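PDB 4QTN: nicotinamide riboside transporter PnuC from Neisseria mucosa ATCC 25996, which probably carries nicotinamide riboside, a form of vitamin B3 and precursor of NAD, across the bacterial inner membrane. Local coordinates for residues R9-G14 against T115-E119; F56-G60 against N227-L231; M105-H109 against M174-Y178. All blocks are in the same frame, centred on the assembly; numbering follows the deposited sequence.

Interaction 1 (R9-G14 against T115-E119); sequences RELFGG and TAETE. With BOG (octyl beta-D-glucopyranoside), chain J.
Arg9, on the last turn of helix 4-12, lays its long side chain over the loop residues Ala116, Glu117 and Thr118, which lie between helices 85-107 and 128-147. With its chain extended from CG to NE, Arg9 brings NH2 to 2.8 Å from Ala116 O; this carbonyl lies 33° out of the guanidinium plane, and the bond is bent. Arg9 NH1 also makes a long salt bridge, 3.7 Å, to Glu119 OE2. Glu117, extended beyond CG (chi2 180°), places OE1 3.0 Å from Gly14 N in a weak bond.

One face of the Arg9 guanidinium rests on the Glu117 backbone, and Gly13 CA lies 3.6 Å from Glu117 O, a close backbone approach that glycine suits. Gly13 is the first residue to leave the helix; Gly14, with a positive phi of 70° that is natural for glycine, continues the turn. Thr118 CB lies 3.8 Å from Gly13 O, while its hydroxyl is bonded to Lys61.

An octyl glucoside sits beside the contact: its O3 donates to Glu117 OE1 (2.7 Å) and its O2 to Phe12 O. Glu117 OE1 thus accepts from the sugar and, weakly, from the backbone just after the helix. The contact joins the amino-terminal helix to the loop, inferred to be cytoplasmic, by one bent bond from Arg9 to a carbonyl, a weak bond to Glu117, a long salt bridge and close packing of glycine backbone.

Interaction 2 (F56-G60 against N227-L231); sequences FVGKG and NWTKL. With NNR (Nicotinamide riboside), chain I.
Gly58 and Asn227 bring the two backbones closest, their CA atoms 6.6 Å apart, where the end of helix 41-59 meets the side of helix 208-234. Gly60, at a positive phi of 83°, closes the first helix in a Schellman motif, a turn for which glycine is well suited. The carbonyls of Val57 and Gly58 in this last turn face side-chain N-H groups of the second helix.

Trp228 NE1 donates to Val57 O at 2.7 Å (N-H...O 154°), with the oxygen at the indole edge, tilted modestly from the ring plane. Asn227, its CG anti to the backbone N (chi1 -164°), reaches across with ND2 to Gly58 O, 2.9 Å away. Leu231 CD2 lies over one face of the indole and packs 4.1 Å from Lys59 O. The ammonium of Lys59 turns elsewhere, to Glu19 and Gly14.

About a right angle away from the Trp228 bond, Val57 spreads its methyls against the nicotinamide ring of the bound nicotinamide riboside, CG1 3.5 Å from C5. Its branched, apolar side chain suits the flat ring. Buried carbonyls at the helix terminus are thus answered by donors of the last transmembrane helix, which is consistent with a firmly held turn beside the pocket residue Val57.

Interaction 3 (M105-H109 against M174-Y178); sequences MWRKH and MILRY
Trp106 points its indole N-H at the end of helix 158-175, donating from NE1 to Met174 O at 2.9 Å, nearly straight (164°) and close to the ring plane. The same carbonyl accepts from Arg177 N, which arrives from the opposite face of the carbonyl plane, so one buried oxygen is held by two donors. Ile175 O also lies at the indole edge, 3.3 Å from CD1. Over one ring face, toward the rim, sits the methyl of Met174 (a selenomethionine here), CE 3.6 Å from Trp106 CZ2. Tryptophan can do both jobs, donating in its plane while its face packs on an apolar group. Met174 is itself part of the substrate pocket.

Arg177, with a positive phi, closes helix 158-175 in a Schellman motif, the turn that leads to helix 181-198 of this membrane bundle. Arg177 CG lies obliquely to the indole, 3.7 Å from Trp106 NE1; beyond it the chain bends at chi2 and chi3 and lays the guanidinium flat on His109. The planes are only 7° apart and the centres 3.7 Å, a parallel cation-pi stack if the imidazole is neutral. His109 is kept in this orientation by ND1, which donates almost straight to Met105 O at 3.3 Å, in the ring plane. Arg177 NE has a weak bond to Lys122 O, in the loop between helices 85-107 and 128-147.

Met105, likewise a selenomethionine, turns back at chi3 (-75°) to set CE against Ile175, 3.5 Å from CD1, while its SE lies 4.4 Å from Leu176 CD2; the long, flexible side chain follows the branched side chains at the end of the neighbouring helix.

In the fold
All three contacts lie toward the cytoplasmic side of the helix bundle, and interaction 2 joins the others. Its centre is 13 Å from that of interaction 1, where Phe56 CE2 packs 4.0 Å from Glu10 O, and 12 Å from that of interaction 3, where Trp228 CZ2 lies 3.6 Å from Trp106 CZ2. Interactions 1 and 3 do not touch; their nearest atoms are about 7 Å apart. Val57 of interaction 2 and Met174 of interaction 3 both line the nicotinamide riboside pocket, the latter side chain about 4 Å from the ligand, whereas the side chain of Glu10 of interaction 1 remains about 13 Å away.

Interaction 1 (R9-G14 against T115-E119)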
ATOM      1  N   ARG C   9      -8.331  -5.031  32.454  1.00123.90           N
ATOM      2  CA  ARG C   9      -8.389  -6.121  31.468  1.00124.68           C
ATOM      3  C   ARG C   9      -8.546  -5.621  30.031  1.00124.12           C
ATOM      4  O   ARG C   9      -7.749  -5.967  29.132  1.00124.19           O
ATOM      5  CB  ARG C   9      -9.553  -7.044  31.789  1.00126.22           C
ATOM      6  CG  ARG C   9      -9.211  -8.169  32.720  1.00124.14           C
ATOM      7  CD  ARG C   9     -10.375  -9.107  32.827  1.00127.59           C
ATOM      8  NE  ARG C   9      -9.933 -10.410  33.250  1.00132.17           N
ATOM      9  CZ  ARG C   9     -10.022 -11.511  32.511  1.00139.36           C
ATOM     10  NH1 ARG C   9     -10.576 -11.483  31.296  1.00134.28           N
ATOM     11  NH2 ARG C   9      -9.577 -12.656  33.002  1.00153.07           N
ATOM     12  N   GLU C  10      -9.602  -4.846  29.806  1.00122.22           N
ATOM     13  CA  GLU C  10      -9.883  -4.314  28.502  1.00118.11           C
ATOM     14  C   GLU C  10      -8.684  -3.586  27.888  1.00118.87           C
ATOM     15  O   GLU C  10      -8.370  -3.793  26.724  1.00121.30           O
ATOM     16  CB  GLU C  10     -11.066  -3.395  28.555  1.00116.46           C
ATOM     17  CG  GLU C  10     -11.622  -3.104  27.197  1.00118.53           C
ATOM     18  CD  GLU C  10     -12.517  -4.213  26.680  1.00127.42           C
ATOM     19  OE1 GLU C  10     -12.789  -5.175  27.435  1.00133.10           O
ATOM     20  OE2 GLU C  10     -12.967  -4.110  25.521  1.00129.79           O
ATOM     21  N   LEU C  11      -8.010  -2.753  28.682  1.00117.64           N
ATOM     22  CA  LEU C  11      -6.955  -1.875  28.163  1.00113.42           C
ATOM     23  C   LEU C  11      -5.627  -2.573  27.978  1.00106.30           C
ATOM     24  O   LEU C  11      -4.843  -2.196  27.114  1.00107.30           O
ATOM     25  CB  LEU C  11      -6.745  -0.669  29.080  1.00120.49           C
ATOM     26  CG  LEU C  11      -7.778   0.452  29.184  1.00126.88           C
ATOM     27  CD1 LEU C  11      -7.099   1.627  29.855  1.00130.24           C
ATOM     28  CD2 LEU C  11      -8.337   0.862  27.823  1.00127.70           C
ATOM     29  N   PHE C  12      -5.339  -3.545  28.823  1.00103.08           N
ATOM     30  CA  PHE C  12      -3.995  -4.097  28.874  1.00108.56           C
ATOM     31  C   PHE C  12      -3.964  -5.602  28.621  1.00112.18           C
ATOM     32  O   PHE C  12      -2.889  -6.195  28.494  1.00113.85           O
ATOM     33  CB  PHE C  12      -3.308  -3.737  30.207  1.00118.25           C
ATOM     34  CG  PHE C  12      -3.151  -2.242  30.430  1.00122.59           C
ATOM     35  CD1 PHE C  12      -2.095  -1.541  29.850  1.00122.71           C
ATOM     36  CD2 PHE C  12      -4.070  -1.536  31.207  1.00122.69           C
ATOM     37  CE1 PHE C  12      -1.961  -0.172  30.041  1.00118.94           C
ATOM     38  CE2 PHE C  12      -3.945  -0.169  31.388  1.00119.39           C
ATOM     39  CZ  PHE C  12      -2.888   0.510  30.809  1.00119.63           C
ATOM     40  N   GLY C  13      -5.149  -6.203  28.488  1.00114.34           N
ATOM     41  CA  GLY C  13      -5.282  -7.655  28.456  1.00107.29           C
ATOM     42  C   GLY C  13      -5.154  -8.244  27.075  1.00104.92           C
ATOM     43  O   GLY C  13      -5.829  -7.820  26.141  1.00103.24           O
ATOM     44  N   GLY C  14      -4.274  -9.228  26.946  1.00104.08           N
ATOM     45  CA  GLY C  14      -4.297 -10.131  25.804  1.00 99.15           C
ATOM     46  C   GLY C  14      -3.900  -9.508  24.485  1.00 99.55           C
ATOM     47  O   GLY C  14      -4.407  -9.906  23.441  1.00101.00           O
ATOM     48  N   THR C 115      -5.979 -16.713  25.946  1.00126.97           N
ATOM     49  CA  THR C 115      -5.319 -16.323  27.208  1.00126.48           C
ATOM     50  C   THR C 115      -6.347 -16.157  28.326  1.00120.50           C
ATOM     51  O   THR C 115      -6.043 -16.342  29.514  1.00122.82           O
ATOM     52  CB  THR C 115      -4.549 -14.986  27.058  1.00130.35           C
ATOM     53  OG1 THR C 115      -5.364 -14.030  26.350  1.00128.10           O
ATOM     54  CG2 THR C 115      -3.223 -15.196  26.304  1.00137.05           C
ATOM     55  N   ALA C 116      -7.564 -15.799  27.935  1.00112.84           N
ATOM     56  CA  ALA C 116      -8.604 -15.411  28.879  1.00107.65           C
ATOM     57  C   ALA C 116      -8.181 -14.218  29.742  1.00108.56           C
ATOM     58  O   ALA C 116      -8.477 -14.181  30.905  1.00108.71           O
ATOM     59  CB  ALA C 116      -9.018 -16.603  29.751  1.00103.40           C
ATOM     60  N   GLU C 117      -7.473 -13.255  29.152  1.00113.49           N
ATOM     61  CA  GLU C 117      -7.095 -12.021  29.865  1.00123.69           C
ATOM     62  C   GLU C 117      -8.013 -10.865  29.468  1.00127.00           C
ATOM     63  O   GLU C 117      -7.863  -9.735  29.963  1.00136.68           O
ATOM     64  CB  GLU C 117      -5.655 -11.624  29.553  1.00129.54           C
ATOM     65  CG  GLU C 117      -4.584 -12.574  30.037  1.00139.26           C
ATOM     66  CD  GLU C 117      -3.183 -12.089  29.673  1.00155.69           C
ATOM     67  OE1 GLU C 117      -3.058 -11.241  28.752  1.00154.55           O
ATOM     68  OE2 GLU C 117      -2.206 -12.554  30.304  1.00169.47           O
ATOM     69  N   THR C 118      -8.923 -11.144  28.535  1.00123.25           N
ATOM     70  CA  THR C 118      -9.888 -10.162  28.049  1.00119.01           C
ATOM     71  C   THR C 118     -11.096 -10.884  27.408  1.00113.82           C
ATOM     72  O   THR C 118     -11.185 -12.111  27.442  1.00110.22           O
ATOM     73  CB  THR C 118      -9.235  -9.167  27.054  1.00121.40           C
ATOM     74  OG1 THR C 118     -10.057  -7.999  26.926  1.00122.95           O
ATOM     75  CG2 THR C 118      -9.004  -9.823  25.654  1.00120.22           C
ATOM     76  N   GLU C 119     -12.026 -10.121  26.860  1.00111.56           N
ATOM     77  CA  GLU C 119     -13.170 -10.698  26.204  1.00109.01           C
ATOM     78  C   GLU C 119     -13.216 -10.219  24.763  1.00106.43           C
ATOM     79  O   GLU C 119     -13.068  -9.032  24.513  1.00111.31           O
ATOM     80  CB  GLU C 119     -14.447 -10.330  26.957  1.00119.79           C
ATOM     81  CG  GLU C 119     -14.493 -10.864  28.401  1.00141.52           C
ATOM     82  CD  GLU C 119     -14.546  -9.753  29.472  1.00163.28           C
ATOM     83  OE1 GLU C 119     -15.467  -8.898  29.406  1.00168.95           O
ATOM     84  OE2 GLU C 119     -13.691  -9.762  30.405  1.00164.94           O
TER
HETATM   85  C1  BOG J 302       0.981  -6.759  27.682  1.00124.67           C
HETATM   86  O1  BOG J 302       1.142  -5.767  26.729  1.00107.69           O
HETATM   87  C2  BOG J 302       0.039  -7.829  27.147  1.00141.13           C
HETATM   88  O2  BOG J 302      -1.304  -7.275  26.875  1.00129.00           O
HETATM   89  C3  BOG J 302      -0.106  -8.940  28.125  1.00153.92           C
HETATM   90  O3  BOG J 302      -1.036  -9.921  27.565  1.00158.22           O
HETATM   91  C4  BOG J 302       1.197  -9.594  28.451  1.00151.21           C
HETATM   92  O4  BOG J 302       1.019 -10.496  29.559  1.00136.47           O
HETATM   93  C5  BOG J 302       2.351  -8.613  28.766  1.00141.55           C
HETATM   94  O5  BOG J 302       2.335  -7.318  28.008  1.00128.76           O
HETATM   95  C6  BOG J 302       3.625  -9.311  28.447  1.00142.32           C
HETATM   96  O6  BOG J 302       4.693  -8.781  29.227  1.00145.08           O
HETATM   97  C1' BOG J 302       0.398  -4.547  26.983  1.00100.23           C
HETATM   98  C2' BOG J 302       0.231  -3.796  25.622  1.00 94.48           C
HETATM   99  C3' BOG J 302      -0.447  -2.465  25.838  1.00 89.41           C
HETATM  100  C4' BOG J 302      -0.427  -1.684  24.488  1.00 87.12           C
HETATM  101  C5' BOG J 302      -1.175  -0.324  24.632  1.00 81.58           C
HETATM  102  C6' BOG J 302      -2.669  -0.576  24.960  1.00101.14           C
HETATM  103  C7' BOG J 302      -3.128   0.334  26.127  1.00113.08           C
HETATM  104  C8' BOG J 302      -3.846   1.619  25.585  1.00103.31           C

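Interaction 2 (F56-G60 against N227-L231)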
ATOM      1  N   PHE C  56      -8.933  -1.444  18.562  1.00 91.40           N
ATOM      2  CA  PHE C  56      -9.806  -2.236  19.447  1.00 95.14           C
ATOM      3  C   PHE C  56     -10.899  -3.030  18.700  1.00 99.55           C
ATOM      4  O   PHE C  56     -11.208  -4.170  19.083  1.00102.55           O
ATOM      5  CB  PHE C  56     -10.438  -1.347  20.519  1.00 93.72           C
ATOM      6  CG  PHE C  56      -9.522  -1.025  21.650  1.00 98.00           C
ATOM      7  CD1 PHE C  56      -8.273  -0.490  21.416  1.00101.77           C
ATOM      8  CD2 PHE C  56      -9.909  -1.253  22.955  1.00105.71           C
ATOM      9  CE1 PHE C  56      -7.419  -0.184  22.469  1.00105.25           C
ATOM     10  CE2 PHE C  56      -9.063  -0.955  24.012  1.00106.24           C
ATOM     11  CZ  PHE C  56      -7.816  -0.418  23.767  1.00106.76           C
ATOM     12  N   VAL C  57     -11.495  -2.430  17.654  1.00 93.59           N
ATOM     13  CA  VAL C  57     -12.406  -3.180  16.756  1.00 90.79           C
ATOM     14  C   VAL C  57     -11.675  -4.380  16.118  1.00 88.41           C
ATOM     15  O   VAL C  57     -12.184  -5.507  16.117  1.00 87.32           O
ATOM     16  CB  VAL C  57     -13.033  -2.278  15.656  1.00 86.11           C
ATOM     17  CG1 VAL C  57     -13.670  -3.119  14.562  1.00 81.11           C
ATOM     18  CG2 VAL C  57     -14.062  -1.353  16.257  1.00 84.23           C
ATOM     19  N   GLY C  58     -10.463  -4.139  15.630  1.00 85.06           N
ATOM     20  CA  GLY C  58      -9.664  -5.193  15.024  1.00 88.28           C
ATOM     21  C   GLY C  58      -9.449  -6.326  15.988  1.00 94.05           C
ATOM     22  O   GLY C  58      -9.488  -7.491  15.604  1.00 97.33           O
ATOM     23  N   LYS C  59      -9.230  -5.973  17.255  1.00101.41           N
ATOM     24  CA  LYS C  59      -9.079  -6.949  18.341  1.00102.48           C
ATOM     25  C   LYS C  59     -10.419  -7.589  18.730  1.00102.82           C
ATOM     26  O   LYS C  59     -10.463  -8.698  19.280  1.00100.08           O
ATOM     27  CB  LYS C  59      -8.450  -6.277  19.561  1.00100.10           C
ATOM     28  CG  LYS C  59      -6.959  -6.493  19.691  1.00 99.61           C
ATOM     29  CD  LYS C  59      -6.663  -7.949  19.915  1.00 99.50           C
ATOM     30  CE  LYS C  59      -5.720  -8.149  21.075  1.00100.11           C
ATOM     31  NZ  LYS C  59      -5.250  -9.563  21.086  1.00102.80           N
ATOM     32  N   GLY C  60     -11.503  -6.879  18.441  1.00102.76           N
ATOM     33  CA  GLY C  60     -12.829  -7.331  18.796  1.00101.70           C
ATOM     34  C   GLY C  60     -13.164  -6.996  20.230  1.00101.75           C
ATOM     35  O   GLY C  60     -14.039  -7.616  20.810  1.00104.14           O
ATOM     36  N   ASN C 227      -7.071 -10.628  11.658  1.00 72.90           N
ATOM     37  CA  ASN C 227      -7.420 -11.030  13.026  1.00 75.47           C
ATOM     38  C   ASN C 227      -8.832 -11.481  13.178  1.00 78.77           C
ATOM     39  O   ASN C 227      -9.102 -12.461  13.881  1.00 85.95           O
ATOM     40  CB  ASN C 227      -7.188  -9.899  14.003  1.00 81.21           C
ATOM     41  CG  ASN C 227      -7.155 -10.380  15.445  1.00 91.20           C
ATOM     42  OD1 ASN C 227      -6.242 -11.127  15.847  1.00 97.24           O
ATOM     43  ND2 ASN C 227      -8.143  -9.954  16.240  1.00 87.96           N
ATOM     44  N   TRP C 228      -9.756 -10.719  12.593  1.00 78.90           N
ATOM     45  CA  TRP C 228     -11.158 -11.133  12.518  1.00 78.65           C
ATOM     46  C   TRP C 228     -11.369 -12.482  11.820  1.00 79.26           C
ATOM     47  O   TRP C 228     -12.268 -13.230  12.192  1.00 82.76           O
ATOM     48  CB  TRP C 228     -12.030 -10.042  11.903  1.00 75.71           C
ATOM     49  CG  TRP C 228     -12.557  -9.163  12.915  1.00 75.86           C
ATOM     50  CD1 TRP C 228     -11.840  -8.409  13.780  1.00 78.50           C
ATOM     51  CD2 TRP C 228     -13.931  -8.960  13.245  1.00 79.59           C
ATOM     52  NE1 TRP C 228     -12.677  -7.729  14.635  1.00 81.84           N
ATOM     53  CE2 TRP C 228     -13.970  -8.049  14.325  1.00 83.04           C
ATOM     54  CE3 TRP C 228     -15.136  -9.439  12.723  1.00 80.12           C
ATOM     55  CZ2 TRP C 228     -15.169  -7.611  14.896  1.00 84.86           C
ATOM     56  CZ3 TRP C 228     -16.334  -9.008  13.302  1.00 83.62           C
ATOM     57  CH2 TRP C 228     -16.337  -8.107  14.374  1.00 86.13           C
ATOM     58  N   THR C 229     -10.529 -12.822  10.848  1.00 76.38           N
ATOM     59  CA  THR C 229     -10.542 -14.190  10.357  1.00 80.50           C
ATOM     60  C   THR C 229     -10.216 -15.198  11.464  1.00 88.53           C
ATOM     61  O   THR C 229     -10.986 -16.137  11.698  1.00 95.69           O
ATOM     62  CB  THR C 229      -9.644 -14.396   9.142  1.00 73.76           C
ATOM     63  OG1 THR C 229     -10.193 -13.678   8.049  1.00 80.45           O
ATOM     64  CG2 THR C 229      -9.607 -15.853   8.764  1.00 70.66           C
ATOM     65  N   LYS C 230      -9.093 -14.995  12.154  1.00 93.91           N
ATOM     66  CA  LYS C 230      -8.722 -15.863  13.282  1.00 96.96           C
ATOM     67  C   LYS C 230      -9.894 -15.977  14.276  1.00 94.31           C
ATOM     68  O   LYS C 230     -10.128 -17.039  14.864  1.00102.21           O
ATOM     69  CB  LYS C 230      -7.436 -15.359  13.979  1.00 93.23           C
ATOM     70  CG  LYS C 230      -6.151 -15.612  13.170  1.00 97.93           C
ATOM     71  CD  LYS C 230      -5.103 -14.488  13.343  1.00103.62           C
ATOM     72  CE  LYS C 230      -4.076 -14.783  14.441  1.00110.80           C
ATOM     73  NZ  LYS C 230      -2.747 -15.225  13.913  1.00110.80           N
ATOM     74  N   LEU C 231     -10.657 -14.900  14.385  1.00 84.25           N
ATOM     75  CA  LEU C 231     -11.736 -14.779  15.340  1.00 82.86           C
ATOM     76  C   LEU C 231     -12.938 -15.595  14.876  1.00 84.73           C
ATOM     77  O   LEU C 231     -13.553 -16.324  15.654  1.00 90.57           O
ATOM     78  CB  LEU C 231     -12.126 -13.313  15.419  1.00 84.78           C
ATOM     79  CG  LEU C 231     -12.353 -12.476  16.673  1.00 84.49           C
ATOM     80  CD1 LEU C 231     -11.486 -12.875  17.853  1.00 87.23           C
ATOM     81  CD2 LEU C 231     -12.089 -11.036  16.272  1.00 81.56           C
TER
HETATM   82  O2R NNR I 301     -16.359   2.200  15.209  1.00105.58           O
HETATM   83  C2R NNR I 301     -15.535   2.908  14.129  1.00103.59           C
HETATM   84  C3R NNR I 301     -15.829   4.412  14.149  1.00104.16           C
HETATM   85  O3R NNR I 301     -17.089   4.617  14.612  1.00125.38           O
HETATM   86  C4R NNR I 301     -15.758   4.850  12.701  1.00105.77           C
HETATM   87  C5R NNR I 301     -14.325   5.404  12.308  1.00111.39           C
HETATM   88  O5R NNR I 301     -14.226   5.446  10.845  1.00117.91           O
HETATM   89  O4R NNR I 301     -16.047   3.788  12.003  1.00103.24           O
HETATM   90  C1R NNR I 301     -15.842   2.495  12.936  1.00 99.60           C
HETATM   91  N1  NNR I 301     -14.793   1.628  12.365  1.00 99.32           N
HETATM   92  C2  NNR I 301     -13.912   2.109  11.385  1.00 83.42           C
HETATM   93  C6  NNR I 301     -14.668   0.329  12.801  1.00 95.62           C
HETATM   94  C5  NNR I 301     -13.651  -0.497  12.263  1.00 95.41           C
HETATM   95  C4  NNR I 301     -12.801  -0.021  11.288  1.00 77.23           C
HETATM   96  C3  NNR I 301     -12.907   1.267  10.857  1.00 77.25           C
HETATM   97  C7  NNR I 301     -11.924   1.767   9.813  1.00 88.53           C
HETATM   98  O7  NNR I 301     -12.202   2.688   9.103  1.00 99.16           O
HETATM   99  N7  NNR I 301     -10.639   1.133   9.690  1.00102.10           N

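Interaction 3 (M105-H109 against M174-Y178)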
HETATM    1  N   MSE C 105     -25.513  -4.329  21.020  1.00131.50           N
HETATM    2  CA  MSE C 105     -25.570  -5.636  20.348  1.00126.44           C
HETATM    3  C   MSE C 105     -24.302  -6.417  20.451  1.00119.20           C
HETATM    4  O   MSE C 105     -24.334  -7.642  20.426  1.00118.30           O
HETATM    5  CB  MSE C 105     -25.843  -5.481  18.883  1.00132.07           C
HETATM    6  CG  MSE C 105     -27.118  -4.741  18.636  1.00148.18           C
HETATM    7 SE   MSE C 105     -26.989  -4.232  16.764  1.00181.13          SE
HETATM    8  CE  MSE C 105     -25.689  -2.765  16.941  1.00170.04           C
ATOM      9  N   TRP C 106     -23.165  -5.727  20.508  1.00116.06           N
ATOM     10  CA  TRP C 106     -21.904  -6.398  20.801  1.00110.16           C
ATOM     11  C   TRP C 106     -21.950  -6.970  22.225  1.00112.22           C
ATOM     12  O   TRP C 106     -21.664  -8.154  22.431  1.00111.55           O
ATOM     13  CB  TRP C 106     -20.722  -5.445  20.636  1.00108.88           C
ATOM     14  CG  TRP C 106     -20.032  -5.499  19.270  1.00108.27           C
ATOM     15  CD1 TRP C 106     -20.634  -5.534  18.041  1.00110.82           C
ATOM     16  CD2 TRP C 106     -18.617  -5.440  19.018  1.00108.94           C
ATOM     17  NE1 TRP C 106     -19.685  -5.526  17.043  1.00110.68           N
ATOM     18  CE2 TRP C 106     -18.440  -5.467  17.614  1.00111.72           C
ATOM     19  CE3 TRP C 106     -17.479  -5.375  19.844  1.00105.58           C
ATOM     20  CZ2 TRP C 106     -17.171  -5.441  17.017  1.00112.78           C
ATOM     21  CZ3 TRP C 106     -16.216  -5.352  19.249  1.00104.79           C
ATOM     22  CH2 TRP C 106     -16.075  -5.378  17.851  1.00110.76           C
ATOM     23  N   ARG C 107     -22.370  -6.138  23.190  1.00115.22           N
ATOM     24  CA  ARG C 107     -22.444  -6.532  24.616  1.00116.53           C
ATOM     25  C   ARG C 107     -23.037  -7.913  24.829  1.00114.54           C
ATOM     26  O   ARG C 107     -22.612  -8.646  25.713  1.00121.00           O
ATOM     27  CB  ARG C 107     -23.240  -5.502  25.424  1.00128.75           C
ATOM     28  CG  ARG C 107     -23.082  -5.638  26.943  1.00136.19           C
ATOM     29  CD  ARG C 107     -23.937  -4.624  27.688  1.00147.34           C
ATOM     30  NE  ARG C 107     -25.307  -4.606  27.184  1.00154.58           N
ATOM     31  CZ  ARG C 107     -26.210  -3.684  27.489  1.00164.24           C
ATOM     32  NH1 ARG C 107     -27.429  -3.754  26.970  1.00166.08           N
ATOM     33  NH2 ARG C 107     -25.898  -2.690  28.310  1.00174.51           N
ATOM     34  N   LYS C 108     -24.027  -8.259  24.016  1.00112.64           N
ATOM     35  CA  LYS C 108     -24.711  -9.542  24.132  1.00111.97           C
ATOM     36  C   LYS C 108     -23.894 -10.737  23.636  1.00107.36           C
ATOM     37  O   LYS C 108     -24.237 -11.861  23.919  1.00106.56           O
ATOM     38  CB  LYS C 108     -26.065  -9.493  23.405  1.00116.98           C
ATOM     39  CG  LYS C 108     -27.281  -9.651  24.310  1.00124.47           C
ATOM     40  CD  LYS C 108     -28.469  -8.877  23.778  1.00128.70           C
ATOM     41  CE  LYS C 108     -28.464  -8.825  22.259  1.00128.57           C
ATOM     42  NZ  LYS C 108     -29.532  -7.928  21.724  1.00138.96           N
ATOM     43  N   HIS C 109     -22.816 -10.487  22.898  1.00111.26           N
ATOM     44  CA  HIS C 109     -22.142 -11.567  22.149  1.00118.39           C
ATOM     45  C   HIS C 109     -20.632 -11.639  22.363  1.00117.85           C
ATOM     46  O   HIS C 109     -19.861 -11.740  21.404  1.00116.74           O
ATOM     47  CB  HIS C 109     -22.485 -11.488  20.654  1.00119.32           C
ATOM     48  CG  HIS C 109     -23.911 -11.815  20.351  1.00128.18           C
ATOM     49  ND1 HIS C 109     -24.896 -10.852  20.280  1.00132.24           N
ATOM     50  CD2 HIS C 109     -24.531 -13.002  20.154  1.00134.20           C
ATOM     51  CE1 HIS C 109     -26.056 -11.430  20.030  1.00137.77           C
ATOM     52  NE2 HIS C 109     -25.864 -12.734  19.951  1.00143.32           N
HETATM   53  N   MSE C 174     -20.184  -4.187  10.808  1.00 97.62           N
HETATM   54  CA  MSE C 174     -19.364  -4.163  12.037  1.00 99.82           C
HETATM   55  C   MSE C 174     -20.183  -4.327  13.307  1.00100.88           C
HETATM   56  O   MSE C 174     -19.882  -5.193  14.122  1.00101.02           O
HETATM   57  CB  MSE C 174     -18.481  -2.932  12.077  1.00106.33           C
HETATM   58  CG  MSE C 174     -17.523  -2.963  13.252  1.00102.99           C
HETATM   59 SE   MSE C 174     -17.906  -1.338  14.276  1.00128.34          SE
HETATM   60  CE  MSE C 174     -17.728  -2.025  16.112  1.00120.70           C
ATOM     61  N   ILE C 175     -21.232  -3.527  13.483  1.00101.15           N
ATOM     62  CA  ILE C 175     -22.115  -3.728  14.644  1.00103.34           C
ATOM     63  C   ILE C 175     -22.761  -5.111  14.620  1.00103.14           C
ATOM     64  O   ILE C 175     -22.889  -5.754  15.655  1.00104.25           O
ATOM     65  CB  ILE C 175     -23.204  -2.635  14.794  1.00109.86           C
ATOM     66  CG1 ILE C 175     -23.970  -2.425  13.491  1.00109.66           C
ATOM     67  CG2 ILE C 175     -22.594  -1.335  15.285  1.00114.26           C
ATOM     68  CD1 ILE C 175     -25.204  -1.574  13.655  1.00111.83           C
ATOM     69  N   LEU C 176     -23.126  -5.579  13.421  1.00101.84           N
ATOM     70  CA  LEU C 176     -23.660  -6.947  13.232  1.00 96.43           C
ATOM     71  C   LEU C 176     -22.626  -8.103  13.382  1.00 94.45           C
ATOM     72  O   LEU C 176     -22.982  -9.262  13.194  1.00 98.85           O
ATOM     73  CB  LEU C 176     -24.363  -7.071  11.880  1.00 89.79           C
ATOM     74  CG  LEU C 176     -25.809  -6.585  11.714  1.00 95.05           C
ATOM     75  CD1 LEU C 176     -26.496  -7.439  10.660  1.00 91.10           C
ATOM     76  CD2 LEU C 176     -26.599  -6.603  13.021  1.00 91.47           C
ATOM     77  N   ARG C 177     -21.354  -7.766  13.667  1.00 86.56           N
ATOM     78  CA  ARG C 177     -20.288  -8.762  13.964  1.00 83.39           C
ATOM     79  C   ARG C 177     -19.782  -9.607  12.764  1.00 84.81           C
ATOM     80  O   ARG C 177     -19.359 -10.742  12.943  1.00 85.36           O
ATOM     81  CB  ARG C 177     -20.714  -9.680  15.110  1.00 83.46           C
ATOM     82  CG  ARG C 177     -20.748  -9.001  16.457  1.00 89.49           C
ATOM     83  CD  ARG C 177     -21.939  -9.443  17.291  1.00 96.86           C
ATOM     84  NE  ARG C 177     -22.120 -10.887  17.263  1.00100.93           N
ATOM     85  CZ  ARG C 177     -23.260 -11.491  16.949  1.00107.84           C
ATOM     86  NH1 ARG C 177     -24.350 -10.768  16.665  1.00111.15           N
ATOM     87  NH2 ARG C 177     -23.317 -12.820  16.934  1.00109.52           N
ATOM     88  N   TYR C 178     -19.811  -9.051  11.557  1.00 85.39           N
ATOM     89  CA  TYR C 178     -19.383  -9.807  10.372  1.00 84.85           C
ATOM     90  C   TYR C 178     -17.972  -9.463   9.955  1.00 84.14           C
ATOM     91  O   TYR C 178     -17.581  -8.300   9.947  1.00 91.00           O
ATOM     92  CB  TYR C 178     -20.357  -9.606   9.202  1.00 87.63           C
ATOM     93  CG  TYR C 178     -21.666 -10.349   9.392  1.00 96.89           C
ATOM     94  CD1 TYR C 178     -21.735 -11.742   9.240  1.00103.25           C
ATOM     95  CD2 TYR C 178     -22.817  -9.674   9.764  1.00 99.19           C
ATOM     96  CE1 TYR C 178     -22.922 -12.427   9.430  1.00107.06           C
ATOM     97  CE2 TYR C 178     -24.011 -10.350   9.964  1.00109.87           C
ATOM     98  CZ  TYR C 178     -24.061 -11.726   9.793  1.00110.69           C
ATOM     99  OH  TYR C 178     -25.249 -12.394   9.998  1.00112.63           O
TER